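Local structure of peptidyl-prolyl cis-trans isomerase (Hirschia baltica, 5EX2) at residues 146-160 with 177-191. The protein probably catalyses the cis-trans isomerisation of peptide bonds preceding proline, as a periplasmic folding helper of the cyclophilin family. Sequence-based numbering, arbitrary orientation.
Sequences ESWMPHCAGVVSMAR and ESRFLDRKYSSWGRM
Glu146 and Arg183 form a salt bridge in which one carboxylate oxygen takes two donors: OE2 lies 2.8 Å from Arg183 NH2 and 3.0 Å from NE, and the carboxylate and guanidinium planes are only 15° apart. Asp182 OD1 is likewise shared, accepting from His151 N at 2.8 Å on its syn side and from His151 ND1 on its anti side. The His151 imidazole and the Asp182 carboxylate are nearly coplanar, 29° apart, and His151 NE2 is hydrogen-bonded to Ser157 OG, so both ring nitrogens are held and the rotation of the imidazole is fixed. Asp182 OD2 turns to Arg179 NE, whose guanidinium also pairs with Glu177, Asp252 and Glu130. Arg160 grips the carbonyl oxygen of Lys184 side-on through NE and NH2, both in the guanidinium plane, and the guanidinium makes a cation-pi contact over the face of Tyr185.

Arg183 bends at chi3 (65°) after laying its CD 3.6 Å from the centroid of the six-membered ring of Trp148, a CH-pi contact that leads the guanidinium on to Glu146. An alanine in place of Trp148 would probably leave the methylenes of Arg183 without their flat support and the guanidinium less firmly directed at Glu146. Leu181 CB covers one face of His151, while Val156 CG1 lies over one face of the Trp188 indole, offset toward the rim, 3.3 Å from Trp188 CZ2.

The backbones pair antiparallel, Met191 N donating to Gly154 O at 2.7 Å. Val156 O takes Trp188 N at 2.9 Å and, weakly, Gly189 N: two residues opposite one, a classic beta bulge. Strand 146-148, from a neighbouring sheet, and loop 149-154 thus meet Asp182 and Arg183 of connection 177-186, before strands 155-158 and 187-191 pair in the eight-stranded cyclophilin barrel.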
# COMPACT_ATOMS: atom_id res chain seq x y z
N GLU A 146 -14.18 2.30 -13.40
CA GLU A 146 -13.58 1.31 -12.54
C GLU A 146 -12.06 1.48 -12.49
O GLU A 146 -11.40 1.57 -13.52
CB GLU A 146 -13.96 -0.08 -13.03
CG GLU A 146 -13.50 -1.19 -12.12
CD GLU A 146 -14.07 -2.52 -12.52
OE1 GLU A 146 -15.27 -2.73 -12.28
OE2 GLU A 146 -13.30 -3.35 -13.02
N SER A 147 -11.53 1.51 -11.27
CA SER A 147 -10.08 1.58 -11.08
C SER A 147 -9.68 0.65 -9.94
O SER A 147 -10.51 0.21 -9.18
CB SER A 147 -9.65 3.00 -10.77
OG SER A 147 -10.07 3.90 -11.80
N TRP A 148 -8.39 0.34 -9.86
CA TRP A 148 -7.90 -0.51 -8.78
C TRP A 148 -6.44 -0.21 -8.52
O TRP A 148 -5.78 0.42 -9.33
CB TRP A 148 -8.13 -1.99 -9.12
CG TRP A 148 -7.58 -2.45 -10.45
CD1 TRP A 148 -6.40 -3.11 -10.67
CD2 TRP A 148 -8.21 -2.31 -11.74
NE1 TRP A 148 -6.26 -3.38 -12.00
CE2 TRP A 148 -7.34 -2.89 -12.68
CE3 TRP A 148 -9.41 -1.74 -12.19
CZ2 TRP A 148 -7.64 -2.93 -14.05
CZ3 TRP A 148 -9.70 -1.77 -13.55
CH2 TRP A 148 -8.82 -2.36 -14.45
N MET A 149 -5.94 -0.63 -7.36
CA MET A 149 -4.53 -0.50 -7.07
C MET A 149 -3.87 -1.82 -7.37
O MET A 149 -4.04 -2.79 -6.61
CB MET A 149 -4.30 -0.09 -5.61
CG MET A 149 -2.84 -0.06 -5.24
SD MET A 149 -2.51 0.96 -3.79
CE MET A 149 -3.35 0.06 -2.50
N PRO A 150 -3.11 -1.88 -8.47
CA PRO A 150 -2.52 -3.17 -8.85
C PRO A 150 -1.47 -3.63 -7.87
O PRO A 150 -0.90 -2.82 -7.15
CB PRO A 150 -1.90 -2.87 -10.21
CG PRO A 150 -1.61 -1.43 -10.17
CD PRO A 150 -2.76 -0.82 -9.42
N HIS A 151 -1.24 -4.94 -7.85
CA HIS A 151 -0.36 -5.53 -6.87
C HIS A 151 1.10 -5.45 -7.31
O HIS A 151 1.77 -6.44 -7.57
CB HIS A 151 -0.83 -6.96 -6.61
CG HIS A 151 -2.12 -7.02 -5.84
ND1 HIS A 151 -3.34 -6.73 -6.39
CD2 HIS A 151 -2.35 -7.30 -4.54
CE1 HIS A 151 -4.28 -6.85 -5.46
NE2 HIS A 151 -3.70 -7.19 -4.32
N CYS A 152 1.60 -4.22 -7.39
CA CYS A 152 3.01 -3.96 -7.59
C CYS A 152 3.76 -4.34 -6.32
O CYS A 152 3.17 -4.36 -5.25
CB CYS A 152 3.29 -2.47 -7.88
SG CYS A 152 2.46 -1.75 -9.26
N ALA A 153 5.06 -4.57 -6.42
CA ALA A 153 5.92 -4.67 -5.25
C ALA A 153 5.69 -3.45 -4.40
O ALA A 153 5.63 -2.33 -4.92
CB ALA A 153 7.36 -4.80 -5.65
N GLY A 154 5.53 -3.64 -3.09
CA GLY A 154 5.27 -2.54 -2.20
C GLY A 154 3.83 -2.40 -1.75
O GLY A 154 3.56 -1.86 -0.68
N VAL A 155 2.90 -2.89 -2.55
CA VAL A 155 1.50 -2.82 -2.20
C VAL A 155 1.22 -3.81 -1.08
O VAL A 155 1.92 -4.80 -0.93
CB VAL A 155 0.63 -3.06 -3.47
CG1 VAL A 155 -0.85 -3.31 -3.15
CG2 VAL A 155 0.79 -1.84 -4.38
N VAL A 156 0.22 -3.48 -0.29
CA VAL A 156 -0.23 -4.32 0.81
C VAL A 156 -1.70 -4.66 0.56
O VAL A 156 -2.48 -3.79 0.19
CB VAL A 156 -0.02 -3.59 2.16
CG1 VAL A 156 -0.44 -4.45 3.32
CG2 VAL A 156 1.44 -3.18 2.32
N SER A 157 -2.07 -5.92 0.77
CA SER A 157 -3.38 -6.39 0.37
C SER A 157 -3.93 -7.38 1.39
O SER A 157 -3.27 -7.70 2.35
CB SER A 157 -3.28 -7.00 -1.02
OG SER A 157 -4.54 -7.32 -1.53
N MET A 158 -5.17 -7.79 1.19
CA MET A 158 -5.86 -8.61 2.16
C MET A 158 -5.96 -10.06 1.71
O MET A 158 -6.43 -10.33 0.62
CB MET A 158 -7.27 -8.06 2.40
CG MET A 158 -7.76 -8.32 3.79
SD MET A 158 -6.93 -7.24 4.96
CE MET A 158 -7.42 -7.99 6.50
N ALA A 159 -5.52 -10.97 2.55
CA ALA A 159 -5.66 -12.38 2.25
C ALA A 159 -7.12 -12.77 2.32
O ALA A 159 -7.91 -12.16 3.03
CB ALA A 159 -4.87 -13.21 3.22
N ARG A 160 -7.47 -13.80 1.57
CA ARG A 160 -8.81 -14.34 1.61
C ARG A 160 -8.81 -15.75 1.06
O ARG A 160 -7.85 -16.17 0.42
CB ARG A 160 -9.78 -13.46 0.82
CG ARG A 160 -9.49 -13.36 -0.66
CD ARG A 160 -10.69 -12.73 -1.32
NE ARG A 160 -10.62 -12.67 -2.78
CZ ARG A 160 -11.19 -13.56 -3.59
NH1 ARG A 160 -11.85 -14.61 -3.11
NH2 ARG A 160 -11.09 -13.40 -4.90
N GLU A 177 5.87 -7.78 -8.37
CA GLU A 177 4.68 -7.54 -9.17
C GLU A 177 3.90 -8.82 -9.38
O GLU A 177 4.44 -9.82 -9.84
CB GLU A 177 5.08 -6.94 -10.52
CG GLU A 177 3.91 -6.80 -11.51
CD GLU A 177 4.33 -6.27 -12.87
OE1 GLU A 177 5.55 -6.30 -13.16
OE2 GLU A 177 3.46 -5.84 -13.66
N SER A 178 2.61 -8.76 -9.05
CA SER A 178 1.75 -9.94 -9.12
C SER A 178 0.38 -9.59 -9.68
O SER A 178 -0.61 -9.53 -8.95
CB SER A 178 1.61 -10.55 -7.73
OG SER A 178 2.88 -10.90 -7.22
N ARG A 179 0.32 -9.35 -10.99
CA ARG A 179 -0.87 -8.74 -11.58
C ARG A 179 -2.03 -9.71 -11.67
O ARG A 179 -3.17 -9.28 -11.86
CB ARG A 179 -0.55 -8.18 -12.97
CG ARG A 179 0.61 -7.20 -12.97
CD ARG A 179 0.38 -5.98 -12.06
NE ARG A 179 -0.55 -5.04 -12.66
CZ ARG A 179 -0.22 -4.17 -13.61
NH1 ARG A 179 1.02 -4.12 -14.07
NH2 ARG A 179 -1.14 -3.35 -14.11
N PHE A 180 -1.75 -11.00 -11.50
CA PHE A 180 -2.81 -12.01 -11.45
C PHE A 180 -3.69 -11.85 -10.21
O PHE A 180 -4.77 -12.42 -10.16
CB PHE A 180 -2.20 -13.42 -11.49
CG PHE A 180 -1.07 -13.61 -10.54
CD1 PHE A 180 0.24 -13.33 -10.93
CD2 PHE A 180 -1.30 -14.04 -9.25
CE1 PHE A 180 1.28 -13.49 -10.04
CE2 PHE A 180 -0.26 -14.20 -8.37
CZ PHE A 180 1.04 -13.92 -8.77
N LEU A 181 -3.26 -11.04 -9.24
CA LEU A 181 -4.11 -10.72 -8.09
C LEU A 181 -5.07 -9.59 -8.34
O LEU A 181 -6.04 -9.41 -7.59
CB LEU A 181 -3.26 -10.35 -6.88
CG LEU A 181 -2.27 -11.39 -6.39
CD1 LEU A 181 -1.54 -10.82 -5.19
CD2 LEU A 181 -2.94 -12.70 -6.05
N ASP A 182 -4.79 -8.80 -9.38
CA ASP A 182 -5.53 -7.56 -9.59
C ASP A 182 -7.01 -7.84 -9.85
O ASP A 182 -7.37 -8.78 -10.56
CB ASP A 182 -4.94 -6.79 -10.77
CG ASP A 182 -3.52 -6.31 -10.54
OD1 ASP A 182 -2.98 -6.50 -9.44
OD2 ASP A 182 -2.97 -5.70 -11.49
N ARG A 183 -7.84 -7.01 -9.21
CA ARG A 183 -9.29 -7.08 -9.28
C ARG A 183 -9.85 -8.31 -8.57
O ARG A 183 -11.05 -8.55 -8.62
CB ARG A 183 -9.78 -7.02 -10.72
CG ARG A 183 -9.27 -5.80 -11.48
CD ARG A 183 -9.83 -5.72 -12.89
NE ARG A 183 -11.27 -5.52 -12.88
CZ ARG A 183 -12.19 -6.45 -13.14
NH1 ARG A 183 -11.84 -7.70 -13.46
NH2 ARG A 183 -13.47 -6.13 -13.07
N LYS A 184 -8.98 -9.03 -7.84
CA LYS A 184 -9.40 -10.23 -7.12
C LYS A 184 -9.07 -10.18 -5.64
O LYS A 184 -9.56 -11.01 -4.89
CB LYS A 184 -8.74 -11.46 -7.75
CG LYS A 184 -9.18 -11.71 -9.17
CD LYS A 184 -8.37 -12.80 -9.84
CE LYS A 184 -8.94 -13.10 -11.22
NZ LYS A 184 -8.11 -14.09 -11.97
N TYR A 185 -8.23 -9.24 -5.22
CA TYR A 185 -7.86 -9.11 -3.81
C TYR A 185 -7.94 -7.64 -3.44
O TYR A 185 -7.73 -6.76 -4.27
CB TYR A 185 -6.45 -9.64 -3.53
CG TYR A 185 -6.38 -11.12 -3.70
CD1 TYR A 185 -6.33 -11.69 -4.96
CD2 TYR A 185 -6.42 -11.98 -2.60
CE1 TYR A 185 -6.31 -13.05 -5.14
CE2 TYR A 185 -6.40 -13.36 -2.76
CZ TYR A 185 -6.35 -13.88 -4.04
OH TYR A 185 -6.33 -15.26 -4.21
N SER A 186 -8.24 -7.38 -2.17
CA SER A 186 -8.44 -6.02 -1.70
C SER A 186 -7.14 -5.36 -1.29
O SER A 186 -6.71 -5.47 -0.16
CB SER A 186 -9.42 -6.01 -0.53
OG SER A 186 -10.63 -6.66 -0.85
N SER A 187 -6.49 -4.68 -2.22
CA SER A 187 -5.31 -3.90 -1.87
C SER A 187 -5.73 -2.64 -1.12
O SER A 187 -6.74 -2.03 -1.44
CB SER A 187 -4.50 -3.56 -3.12
OG SER A 187 -5.34 -3.03 -4.12
N TRP A 188 -4.97 -2.29 -0.10
CA TRP A 188 -5.41 -1.23 0.82
C TRP A 188 -4.31 -0.33 1.32
O TRP A 188 -4.60 0.64 2.01
CB TRP A 188 -6.12 -1.83 2.02
CG TRP A 188 -5.39 -2.92 2.80
CD1 TRP A 188 -5.58 -4.28 2.69
CD2 TRP A 188 -4.40 -2.75 3.83
NE1 TRP A 188 -4.77 -4.94 3.57
CE2 TRP A 188 -4.03 -4.04 4.28
CE3 TRP A 188 -3.77 -1.64 4.41
CZ2 TRP A 188 -3.09 -4.24 5.29
CZ3 TRP A 188 -2.82 -1.86 5.41
CH2 TRP A 188 -2.49 -3.14 5.83
N GLY A 189 -3.07 -0.62 0.99
CA GLY A 189 -1.98 0.21 1.45
C GLY A 189 -0.71 -0.01 0.66
O GLY A 189 -0.68 -0.80 -0.28
N ARG A 190 0.32 0.72 1.04
CA ARG A 190 1.59 0.66 0.37
C ARG A 190 2.73 0.86 1.36
O ARG A 190 2.62 1.71 2.23
CB ARG A 190 1.63 1.74 -0.72
CG ARG A 190 2.85 1.68 -1.53
CD ARG A 190 2.80 2.73 -2.60
NE ARG A 190 3.04 4.09 -2.13
CZ ARG A 190 4.24 4.61 -1.93
NH1 ARG A 190 5.32 3.86 -2.08
NH2 ARG A 190 4.36 5.88 -1.58
N MET A 191 3.81 0.11 1.20
CA MET A 191 4.99 0.23 2.06
C MET A 191 5.83 1.41 1.62
O MET A 191 6.54 1.33 0.61
CB MET A 191 5.82 -1.06 2.01
CG MET A 191 5.05 -2.27 2.54
SD MET A 191 5.99 -3.80 2.53
CE MET A 191 5.58 -4.47 0.94
O HOH W 1 -5.46 -4.84 -7.78
O HOH W 2 -7.80 -2.13 -5.87
O HOH W 3 -8.79 -9.71 -0.63
O HOH W 4 -8.03 -16.81 -2.38